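Local coordinates for Dps family protein (Staphylococcus aureus subsp. aureus, PDB 2D5K) that probably oxidises and stores iron inside a twelve-subunit shell and, like other Dps proteins, probably compacts the bacterial nucleoid, at residues Gln6-Glu11 with Glu115-Ala120; Asn13-Asn18 with Lys108-Ala113; Asn28-Val33 with Lys44-Tyr49; Glu98-Phe103 with Lys138-Phe143. All blocks are in the same frame, centred on the assembly; numbering follows the deposited sequence.

Overall arrangement
The four contacts illustrate how one antiparallel helical bundle changes its chemistry along its length. Interactions 1 and 2 both join helix 5-32 to helix 92-120 and touch each other, their centres 10 Å apart. Interaction 1, near the end of the bundle, is partly buried and mainly apolar, whereas interaction 2, buried and with its axes farther apart, is bridged by amide groups. On the other side of the chain's centre from these two, interaction 3 pairs helices 5-32 and 38-65 through aromatic rings and a water beside a subunit interface. Interaction 4, joining helices 92-120 and 123-147, touches interaction 3 and combines a ring pair with one buried hydrogen bond.

Interaction 1. Residues Gln6-Glu11 with Glu115-Ala120; sequences QDVVKE and EIAGNA
Near one end of the ferritin-like four-helix bundle, the start of helix 5-32 packs against the last turns of helix 92-120. The two segments run antiparallel, at 156°, with axes 9.0 Å apart at their closest, and Val8 lies level with Ala117. Val8 and Ile116 share most of the contact. In Val8, CG1 stands anti to the backbone N (chi1 -177°) and CG2 lies beside that N; both methyls reach the facing helix. CG2 settles between successive turns: it meets Ala120 CB at 3.6 Å and rests on Ala117 CA at 3.8 Å, both contacts being with small alanines. The other methyl, Val8 CG1, faces Ala117 CB at 4.3 Å. Alongside this apolar seam lies Ile116, whose CG2 methyl is anti to its own backbone N. That methyl comes up against Asp7 CB at 3.9 Å and lies 4.3 Å from Glu11 CG, so both acidic residues offer their aliphatic carbons here. The carboxylate of Asp7 is engaged elsewhere, OD2 bonding to the backbone N of Asn4 close to the start of the helix. Helix 123-147 closes the flank, with Ser125 against Val8 and Phe129 against Glu11. The whole is an antiparallel, mainly apolar helix-helix contact near the end of a ferritin-like four-helix bundle.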
# COMPACT_ATOMS: atom_id res chain seq x y z
N GLN B 6 38.41 20.13 7.34
CA GLN B 6 38.55 20.74 6.02
C GLN B 6 38.96 19.69 4.99
O GLN B 6 38.48 19.71 3.85
CB GLN B 6 39.57 21.87 6.06
CG GLN B 6 39.17 23.06 6.94
CD GLN B 6 38.97 22.68 8.40
OE1 GLN B 6 39.89 22.20 9.07
NE2 GLN B 6 37.76 22.90 8.91
N ASP B 7 39.87 18.80 5.37
CA ASP B 7 40.33 17.75 4.47
C ASP B 7 39.17 16.84 4.11
O ASP B 7 39.08 16.36 2.98
CB ASP B 7 41.44 16.92 5.13
CG ASP B 7 42.71 17.71 5.38
OD1 ASP B 7 43.09 18.51 4.50
OD2 ASP B 7 43.33 17.52 6.44
N VAL B 8 38.30 16.58 5.08
CA VAL B 8 37.15 15.71 4.84
C VAL B 8 36.16 16.39 3.90
O VAL B 8 35.60 15.74 3.01
CB VAL B 8 36.44 15.35 6.16
CG1 VAL B 8 35.30 14.38 5.90
CG2 VAL B 8 37.45 14.71 7.12
N VAL B 9 35.93 17.69 4.09
CA VAL B 9 35.01 18.42 3.22
C VAL B 9 35.49 18.32 1.78
O VAL B 9 34.69 18.19 0.85
CB VAL B 9 34.91 19.90 3.63
CG1 VAL B 9 34.14 20.69 2.58
CG2 VAL B 9 34.21 20.01 4.98
N LYS B 10 36.81 18.38 1.59
CA LYS B 10 37.41 18.28 0.27
C LYS B 10 37.05 16.92 -0.35
O LYS B 10 36.73 16.82 -1.53
CB LYS B 10 38.93 18.43 0.39
CG LYS B 10 39.68 18.51 -0.93
CD LYS B 10 39.82 17.16 -1.60
CE LYS B 10 40.84 17.21 -2.72
NZ LYS B 10 42.17 17.65 -2.20
N GLU B 11 37.12 15.87 0.47
CA GLU B 11 36.80 14.52 0.01
C GLU B 11 35.30 14.40 -0.30
O GLU B 11 34.91 13.74 -1.26
CB GLU B 11 37.17 13.48 1.07
CG GLU B 11 38.67 13.32 1.30
CD GLU B 11 39.42 13.02 0.01
OE1 GLU B 11 38.93 12.19 -0.78
OE2 GLU B 11 40.51 13.59 -0.19
N GLU B 115 39.87 6.72 5.00
CA GLU B 115 41.02 6.85 5.89
C GLU B 115 41.13 8.28 6.41
O GLU B 115 41.36 8.50 7.60
CB GLU B 115 42.30 6.46 5.14
CG GLU B 115 43.57 6.76 5.90
CD GLU B 115 44.80 6.22 5.20
OE1 GLU B 115 44.94 6.46 3.98
OE2 GLU B 115 45.64 5.57 5.87
N ILE B 116 40.96 9.25 5.51
CA ILE B 116 41.04 10.66 5.88
C ILE B 116 39.98 11.03 6.90
O ILE B 116 40.26 11.68 7.91
CB ILE B 116 40.86 11.57 4.63
CG1 ILE B 116 41.99 11.31 3.63
CG2 ILE B 116 40.82 13.04 5.04
CD1 ILE B 116 43.37 11.36 4.23
N ALA B 117 38.74 10.61 6.65
CA ALA B 117 37.64 10.90 7.55
C ALA B 117 37.89 10.32 8.94
O ALA B 117 37.72 11.01 9.95
CB ALA B 117 36.34 10.35 6.98
N GLY B 118 38.30 9.06 8.98
CA GLY B 118 38.58 8.41 10.25
C GLY B 118 39.69 9.10 11.02
O GLY B 118 39.58 9.33 12.22
N ASN B 119 40.77 9.45 10.32
CA ASN B 119 41.89 10.12 10.96
C ASN B 119 41.51 11.50 11.50
O ASN B 119 42.06 11.96 12.50
CB ASN B 119 43.05 10.26 9.97
CG ASN B 119 43.71 8.93 9.65
OD1 ASN B 119 44.57 8.84 8.78
ND2 ASN B 119 43.31 7.88 10.37
N ALA B 120 40.55 12.15 10.84
CA ALA B 120 40.09 13.47 11.24
C ALA B 120 39.04 13.38 12.34
O ALA B 120 38.65 14.39 12.93
CB ALA B 120 39.52 14.20 10.03

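Interaction 2. Residues Asn13-Asn18 with Lys108-Ala113; sequences NQQVAN and KQLENA
A single amide oxygen, Gln109 OE1, is gripped by two N-H donors from the facing helix. Asn18 ND2 supplies the shorter bond, 2.8 Å to Gln109 OE1; the side chains meet tip to tip, and the donor lies in the carbonyl plane of Gln109. Gln15 NE2 reaches the same Gln109 OE1 at 3.2 Å, but from above that plane (46° out of it), as the two glutamines slide past each other in opposite directions. Gln109 can span the gap because its chain is extended beyond CG (chi2 -163°), whereas Gln15 bends at chi2. That bend also lays Gln15 CD against the methyl Leu110 CD2, 3.8 Å away. The Gln14 side chain crosses that of Gln109 at about a right angle, Gln14 CD lying 3.5 Å from Gln109 NE2.

Behind this first shell, the donors are held by bonds within their own helix. Asn18 ND2 also donates to Gln15 OE1 at 3.2 Å, so one amide nitrogen serves two acceptors. Gln14 NE2 donates to Asn18 OD1 at 2.9 Å. Farther out, Asn18 OD1 takes the backbone N of Ile82, and these bonds together set the rotation of the asparagine amide. Gln14 NE2 also bonds to Gln80 O, so the cluster is tied to the end of the short helix 74-80 and the loop that follows. The segments are antiparallel, their axes 11.4 Å apart; Leu59 of helix 38-65 packs on Gln15, while Phe129 and Met132 of helix 123-147 cover Leu110.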
# COMPACT_ATOMS: atom_id res chain seq x y z
N ASN B 13 33.24 16.90 -1.21
CA ASN B 13 32.94 17.64 -2.43
C ASN B 13 33.45 16.91 -3.67
O ASN B 13 32.84 17.01 -4.74
CB ASN B 13 33.53 19.05 -2.38
CG ASN B 13 32.55 20.06 -1.82
OD1 ASN B 13 31.34 19.97 -2.07
ND2 ASN B 13 33.06 21.04 -1.07
N GLN B 14 34.55 16.19 -3.54
CA GLN B 14 35.09 15.44 -4.66
C GLN B 14 34.03 14.46 -5.15
O GLN B 14 33.84 14.28 -6.35
CB GLN B 14 36.35 14.67 -4.25
CG GLN B 14 36.88 13.70 -5.30
CD GLN B 14 37.42 14.40 -6.55
OE1 GLN B 14 38.38 15.18 -6.47
NE2 GLN B 14 36.80 14.13 -7.69
N GLN B 15 33.32 13.83 -4.21
CA GLN B 15 32.27 12.89 -4.58
C GLN B 15 31.01 13.61 -5.06
O GLN B 15 30.33 13.11 -5.96
CB GLN B 15 31.92 11.97 -3.40
CG GLN B 15 33.06 11.05 -2.97
CD GLN B 15 33.70 10.33 -4.14
OE1 GLN B 15 33.01 9.81 -5.02
NE2 GLN B 15 35.03 10.29 -4.16
N VAL B 16 30.69 14.77 -4.49
CA VAL B 16 29.51 15.50 -4.95
C VAL B 16 29.74 15.82 -6.43
O VAL B 16 28.83 15.69 -7.25
CB VAL B 16 29.30 16.82 -4.17
CG1 VAL B 16 28.13 17.60 -4.78
CG2 VAL B 16 29.01 16.53 -2.71
N ALA B 17 30.97 16.21 -6.75
CA ALA B 17 31.35 16.53 -8.12
C ALA B 17 31.28 15.30 -9.01
O ALA B 17 30.66 15.34 -10.07
CB ALA B 17 32.76 17.12 -8.14
N ASN B 18 31.91 14.20 -8.58
CA ASN B 18 31.90 12.96 -9.35
C ASN B 18 30.49 12.50 -9.70
O ASN B 18 30.20 12.18 -10.85
CB ASN B 18 32.54 11.80 -8.57
CG ASN B 18 34.04 11.96 -8.39
OD1 ASN B 18 34.71 12.66 -9.15
ND2 ASN B 18 34.58 11.27 -7.39
N LYS B 108 38.51 3.53 -5.41
CA LYS B 108 39.87 3.79 -4.95
C LYS B 108 39.93 5.13 -4.21
O LYS B 108 40.58 5.25 -3.17
CB LYS B 108 40.84 3.80 -6.14
CG LYS B 108 42.29 4.05 -5.74
CD LYS B 108 43.23 3.92 -6.93
CE LYS B 108 44.67 4.20 -6.53
NZ LYS B 108 45.60 4.11 -7.69
N GLN B 109 39.23 6.13 -4.74
CA GLN B 109 39.19 7.44 -4.09
C GLN B 109 38.52 7.31 -2.74
O GLN B 109 38.94 7.93 -1.76
CB GLN B 109 38.38 8.46 -4.90
CG GLN B 109 39.05 9.05 -6.11
CD GLN B 109 38.32 10.30 -6.57
OE1 GLN B 109 37.09 10.34 -6.60
NE2 GLN B 109 39.08 11.33 -6.94
N LEU B 110 37.46 6.51 -2.68
CA LEU B 110 36.73 6.33 -1.44
C LEU B 110 37.57 5.64 -0.36
O LEU B 110 37.42 5.92 0.82
CB LEU B 110 35.44 5.56 -1.69
CG LEU B 110 34.35 6.32 -2.45
CD1 LEU B 110 33.22 5.38 -2.83
CD2 LEU B 110 33.83 7.47 -1.59
N GLU B 111 38.46 4.74 -0.77
CA GLU B 111 39.30 4.04 0.19
C GLU B 111 40.14 5.09 0.92
O GLU B 111 40.27 5.06 2.15
CB GLU B 111 40.22 3.03 -0.53
CG GLU B 111 41.11 2.19 0.38
CD GLU B 111 40.36 1.17 1.23
OE1 GLU B 111 39.12 1.03 1.07
OE2 GLU B 111 41.01 0.51 2.07
N ASN B 112 40.68 6.04 0.16
CA ASN B 112 41.48 7.12 0.73
C ASN B 112 40.62 8.07 1.56
O ASN B 112 41.02 8.50 2.64
CB ASN B 112 42.19 7.88 -0.39
CG ASN B 112 43.09 8.98 0.14
OD1 ASN B 112 43.97 8.74 0.97
ND2 ASN B 112 42.89 10.20 -0.34
N ALA B 113 39.43 8.39 1.05
CA ALA B 113 38.52 9.29 1.75
C ALA B 113 38.11 8.73 3.11
O ALA B 113 37.96 9.48 4.08
CB ALA B 113 37.27 9.53 0.89

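Interaction 3. Residues Asn28-Val33 with Lys44-Tyr49; sequences NFHWYV and KFEELY
Over one face of the His30 imidazole lies Tyr49 OH, and in the plane of the ring, at its edge, sits a water. The two rings form a T-shaped pair: the edge of Tyr49 is directed at the face of His30, with centroids 5.3 Å apart and planes at 90°. His30 CB lies in turn at the edge of the Tyr49 ring. Phe45 is flanked differently. Phe29 CB stands over its face, a CH-pi contact 3.9 Å from CB to the Phe45 centroid, and Val33 CB touches its edge at CE2, 4.1 Å away. The Phe29 ring also turns its edge toward the face of Phe45, planes at 59°.

These groups join the C-terminal end of helix 5-32 to helix 38-65, an antiparallel pair of the ferritin-like bundle with His30 level with Phe45. In Dps proteins the ferroxidase site lies at the interface of two subunits. His30 stacks on His42, and Asp57 and Glu61 of a neighbouring subunit lie against His30, an arrangement consistent with that site.

The imidazole is held at both nitrogens. His30 ND1 bonds to His42 O, while His30 NE2 lies 3.0 Å from the water oxygen and has a weak hydrogen bond to Asp57 OD1 of the neighbouring subunit. That water donates to Glu46 OE1, also 3.0 Å away. Glu46 extends beside the ring, its carboxylate nearly perpendicular to it, and OE1 approaches His30 CE1 at 3.4 Å.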
# COMPACT_ATOMS: atom_id res chain seq x y z
N ASN B 28 22.76 10.16 -20.28
CA ASN B 28 23.25 10.01 -21.65
C ASN B 28 23.22 8.54 -22.05
O ASN B 28 22.68 8.18 -23.10
CB ASN B 28 24.68 10.57 -21.75
CG ASN B 28 25.26 10.45 -23.14
OD1 ASN B 28 25.41 9.34 -23.67
ND2 ASN B 28 25.61 11.59 -23.75
N PHE B 29 23.78 7.68 -21.21
CA PHE B 29 23.80 6.25 -21.51
C PHE B 29 22.37 5.69 -21.53
O PHE B 29 22.04 4.84 -22.36
CB PHE B 29 24.67 5.50 -20.50
CG PHE B 29 26.15 5.78 -20.63
CD1 PHE B 29 26.63 6.64 -21.62
CD2 PHE B 29 27.06 5.19 -19.76
CE1 PHE B 29 27.99 6.90 -21.74
CE2 PHE B 29 28.43 5.45 -19.87
CZ PHE B 29 28.89 6.31 -20.87
N HIS B 30 21.54 6.18 -20.62
CA HIS B 30 20.14 5.78 -20.51
C HIS B 30 19.41 6.08 -21.83
O HIS B 30 18.58 5.30 -22.29
CB HIS B 30 19.52 6.56 -19.34
CG HIS B 30 18.02 6.51 -19.26
ND1 HIS B 30 17.33 5.38 -18.91
CD2 HIS B 30 17.10 7.50 -19.38
CE1 HIS B 30 16.04 5.66 -18.81
NE2 HIS B 30 15.88 6.94 -19.09
N TRP B 31 19.75 7.21 -22.45
CA TRP B 31 19.10 7.62 -23.69
C TRP B 31 19.70 7.01 -24.96
O TRP B 31 18.97 6.61 -25.87
CB TRP B 31 19.15 9.14 -23.85
CG TRP B 31 18.46 9.91 -22.76
CD1 TRP B 31 17.33 9.54 -22.09
CD2 TRP B 31 18.84 11.19 -22.23
NE1 TRP B 31 16.98 10.51 -21.18
CE2 TRP B 31 17.89 11.53 -21.25
CE3 TRP B 31 19.89 12.07 -22.50
CZ2 TRP B 31 17.96 12.73 -20.52
CZ3 TRP B 31 19.96 13.27 -21.78
CH2 TRP B 31 19.00 13.58 -20.80
N TYR B 32 21.02 6.95 -25.01
CA TYR B 32 21.73 6.47 -26.19
C TYR B 32 22.07 5.00 -26.30
O TYR B 32 22.57 4.56 -27.34
CB TYR B 32 23.00 7.31 -26.37
CG TYR B 32 22.74 8.74 -26.79
CD1 TYR B 32 22.31 9.03 -28.08
CD2 TYR B 32 22.92 9.79 -25.90
CE1 TYR B 32 22.07 10.35 -28.48
CE2 TYR B 32 22.69 11.12 -26.29
CZ TYR B 32 22.27 11.38 -27.59
OH TYR B 32 22.05 12.68 -27.99
N VAL B 33 21.81 4.22 -25.25
CA VAL B 33 22.13 2.80 -25.30
C VAL B 33 21.35 2.10 -26.42
O VAL B 33 20.18 2.40 -26.65
CB VAL B 33 21.84 2.10 -23.95
CG1 VAL B 33 20.34 2.04 -23.69
CG2 VAL B 33 22.46 0.70 -23.94
N LYS B 44 18.56 -0.14 -15.95
CA LYS B 44 19.68 -0.14 -15.01
C LYS B 44 20.35 1.23 -14.90
O LYS B 44 20.70 1.66 -13.80
CB LYS B 44 20.73 -1.19 -15.42
CG LYS B 44 21.87 -1.31 -14.41
CD LYS B 44 21.34 -1.67 -13.03
CE LYS B 44 22.38 -1.45 -11.93
NZ LYS B 44 23.55 -2.38 -12.01
N PHE B 45 20.52 1.91 -16.02
CA PHE B 45 21.15 3.23 -15.99
C PHE B 45 20.29 4.23 -15.22
O PHE B 45 20.83 5.15 -14.59
CB PHE B 45 21.43 3.74 -17.40
CG PHE B 45 22.48 2.94 -18.14
CD1 PHE B 45 23.54 2.35 -17.45
CD2 PHE B 45 22.41 2.77 -19.52
CE1 PHE B 45 24.51 1.61 -18.13
CE2 PHE B 45 23.37 2.04 -20.20
CZ PHE B 45 24.43 1.46 -19.51
N GLU B 46 18.97 4.07 -15.26
CA GLU B 46 18.09 4.98 -14.53
C GLU B 46 18.20 4.69 -13.03
O GLU B 46 18.24 5.61 -12.22
CB GLU B 46 16.63 4.82 -14.97
CG GLU B 46 15.71 5.83 -14.29
CD GLU B 46 14.29 5.81 -14.81
OE1 GLU B 46 14.08 5.51 -16.00
OE2 GLU B 46 13.37 6.11 -14.01
N GLU B 47 18.26 3.42 -12.67
CA GLU B 47 18.39 3.05 -11.27
C GLU B 47 19.68 3.67 -10.74
O GLU B 47 19.74 4.16 -9.62
CB GLU B 47 18.42 1.53 -11.11
CG GLU B 47 17.24 0.82 -11.78
CD GLU B 47 17.22 -0.68 -11.53
OE1 GLU B 47 18.30 -1.30 -11.53
OE2 GLU B 47 16.12 -1.23 -11.33
N LEU B 48 20.72 3.64 -11.58
CA LEU B 48 22.00 4.21 -11.20
C LEU B 48 21.98 5.72 -11.04
O LEU B 48 22.55 6.24 -10.08
CB LEU B 48 23.08 3.80 -12.21
CG LEU B 48 23.45 2.32 -12.16
CD1 LEU B 48 24.36 1.96 -13.32
CD2 LEU B 48 24.13 2.02 -10.82
N TYR B 49 21.34 6.46 -11.95
CA TYR B 49 21.35 7.89 -11.74
C TYR B 49 20.44 8.30 -10.59
O TYR B 49 20.68 9.32 -9.94
CB TYR B 49 21.08 8.71 -13.02
CG TYR B 49 19.75 8.57 -13.76
CD1 TYR B 49 18.54 8.88 -13.14
CD2 TYR B 49 19.74 8.22 -15.11
CE1 TYR B 49 17.33 8.85 -13.87
CE2 TYR B 49 18.55 8.19 -15.84
CZ TYR B 49 17.36 8.51 -15.22
OH TYR B 49 16.20 8.48 -15.97
O HOH W 1 12.99 6.71 -18.49

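Interaction 4. Residues Glu98-Phe103 with Lys138-Phe143; sequences ELSQDF and KHNWMF
Ser100 OG is anti to its backbone N (chi1 179°), and Asn140 CG is roughly anti to its own N (chi1 -151°), so the two polar groups meet across the helix pair. Ser100 OG donates to Asn140 OD1 at 2.7 Å, lying in the carbonyl plane of the amide. Both residues are buried, and the bond satisfies the hydroxyl as a donor within the core. The rotation of the amide is fixed from its other end too, where Asn140 ND2 bonds to Thr104 OG1.

The segments belong to helices 92-120 and 123-147, antiparallel partners in the ferritin-like four-helix bundle, with Ser100 level with Asn140. Beside the polar pair, Phe103 and Phe143 make a T-shaped stack. Phe143 directs its edge at the face of Phe103, CE2 standing 3.6 Å above the plane over the ring centre, with the planes at 75°. The Phe143 face receives Leu99 CB, 4.1 Å from Phe143 CE2. His139 CB presses on Phe103 CE2 at 3.6 Å; its imidazole, however, has its main polar partner in helix 38-65, where NE2 bonds to Glu51 OE1. Leu48 of that helix covers both His139 and Phe143.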
# COMPACT_ATOMS: atom_id res chain seq x y z
N GLU B 98 33.08 1.77 -19.52
CA GLU B 98 33.47 3.05 -18.95
C GLU B 98 32.92 3.24 -17.54
O GLU B 98 33.62 3.75 -16.67
CB GLU B 98 33.01 4.22 -19.83
CG GLU B 98 33.51 5.56 -19.28
CD GLU B 98 33.52 6.66 -20.32
OE1 GLU B 98 34.16 6.47 -21.38
OE2 GLU B 98 32.91 7.72 -20.06
N LEU B 99 31.68 2.83 -17.31
CA LEU B 99 31.12 2.96 -15.98
C LEU B 99 31.93 2.10 -15.02
O LEU B 99 32.19 2.50 -13.88
CB LEU B 99 29.65 2.52 -15.95
CG LEU B 99 28.67 3.47 -16.64
CD1 LEU B 99 27.27 2.88 -16.57
CD2 LEU B 99 28.70 4.84 -15.97
N SER B 100 32.35 0.92 -15.47
CA SER B 100 33.14 0.06 -14.61
C SER B 100 34.44 0.75 -14.24
O SER B 100 34.85 0.73 -13.08
CB SER B 100 33.44 -1.28 -15.30
OG SER B 100 34.23 -2.09 -14.44
N GLN B 101 35.10 1.37 -15.22
CA GLN B 101 36.34 2.07 -14.94
C GLN B 101 36.07 3.23 -13.99
O GLN B 101 36.87 3.49 -13.09
CB GLN B 101 36.99 2.59 -16.23
CG GLN B 101 38.38 3.19 -16.00
CD GLN B 101 39.37 2.18 -15.44
OE1 GLN B 101 39.64 1.16 -16.06
NE2 GLN B 101 39.92 2.47 -14.26
N ASP B 102 34.96 3.93 -14.18
CA ASP B 102 34.62 5.04 -13.28
C ASP B 102 34.43 4.52 -11.86
O ASP B 102 34.94 5.10 -10.90
CB ASP B 102 33.33 5.74 -13.72
CG ASP B 102 33.53 6.66 -14.91
OD1 ASP B 102 34.65 7.17 -15.10
OD2 ASP B 102 32.55 6.88 -15.66
N PHE B 103 33.69 3.43 -11.73
CA PHE B 103 33.44 2.86 -10.41
C PHE B 103 34.71 2.35 -9.75
O PHE B 103 34.86 2.44 -8.53
CB PHE B 103 32.37 1.77 -10.50
CG PHE B 103 30.96 2.32 -10.56
CD1 PHE B 103 30.65 3.39 -11.40
CD2 PHE B 103 29.95 1.79 -9.77
CE1 PHE B 103 29.36 3.92 -11.45
CE2 PHE B 103 28.66 2.30 -9.81
CZ PHE B 103 28.36 3.37 -10.65
N LYS B 138 29.61 -3.22 -5.40
CA LYS B 138 28.59 -4.19 -5.77
C LYS B 138 28.22 -4.01 -7.23
O LYS B 138 28.19 -4.97 -8.01
CB LYS B 138 27.36 -4.02 -4.88
CG LYS B 138 26.27 -5.05 -5.09
CD LYS B 138 25.15 -4.84 -4.08
CE LYS B 138 24.08 -5.91 -4.20
NZ LYS B 138 22.96 -5.68 -3.22
N HIS B 139 27.93 -2.77 -7.62
CA HIS B 139 27.58 -2.48 -9.01
C HIS B 139 28.73 -2.85 -9.94
O HIS B 139 28.51 -3.38 -11.03
CB HIS B 139 27.27 -0.99 -9.19
CG HIS B 139 25.98 -0.55 -8.58
ND1 HIS B 139 24.77 -1.13 -8.90
CD2 HIS B 139 25.71 0.42 -7.69
CE1 HIS B 139 23.81 -0.52 -8.23
NE2 HIS B 139 24.35 0.42 -7.49
N ASN B 140 29.95 -2.56 -9.51
CA ASN B 140 31.11 -2.86 -10.35
C ASN B 140 31.22 -4.35 -10.62
O ASN B 140 31.55 -4.76 -11.73
CB ASN B 140 32.39 -2.32 -9.71
CG ASN B 140 33.44 -1.96 -10.74
OD1 ASN B 140 33.19 -2.04 -11.95
ND2 ASN B 140 34.62 -1.56 -10.28
N TRP B 141 30.94 -5.18 -9.61
CA TRP B 141 30.99 -6.62 -9.82
C TRP B 141 29.97 -6.98 -10.90
O TRP B 141 30.25 -7.77 -11.79
CB TRP B 141 30.67 -7.38 -8.52
CG TRP B 141 29.99 -8.69 -8.76
CD1 TRP B 141 30.45 -9.74 -9.51
CD2 TRP B 141 28.67 -9.07 -8.33
NE1 TRP B 141 29.51 -10.73 -9.59
CE2 TRP B 141 28.40 -10.34 -8.88
CE3 TRP B 141 27.70 -8.44 -7.54
CZ2 TRP B 141 27.19 -11.01 -8.66
CZ3 TRP B 141 26.49 -9.11 -7.33
CH2 TRP B 141 26.25 -10.37 -7.88
N MET B 142 28.78 -6.39 -10.82
CA MET B 142 27.75 -6.66 -11.82
C MET B 142 28.20 -6.21 -13.21
O MET B 142 28.00 -6.94 -14.19
CB MET B 142 26.44 -5.97 -11.44
CG MET B 142 25.87 -6.43 -10.10
SD MET B 142 24.27 -5.70 -9.73
CE MET B 142 23.85 -6.57 -8.22
N PHE B 143 28.81 -5.03 -13.32
CA PHE B 143 29.28 -4.54 -14.61
C PHE B 143 30.30 -5.51 -15.19
O PHE B 143 30.22 -5.89 -16.36
CB PHE B 143 29.95 -3.16 -14.50
CG PHE B 143 29.05 -2.07 -14.00
CD1 PHE B 143 27.68 -2.08 -14.27
CD2 PHE B 143 29.58 -1.00 -13.27
CE1 PHE B 143 26.85 -1.05 -13.83
CE2 PHE B 143 28.75 0.04 -12.82
CZ PHE B 143 27.39 0.01 -13.10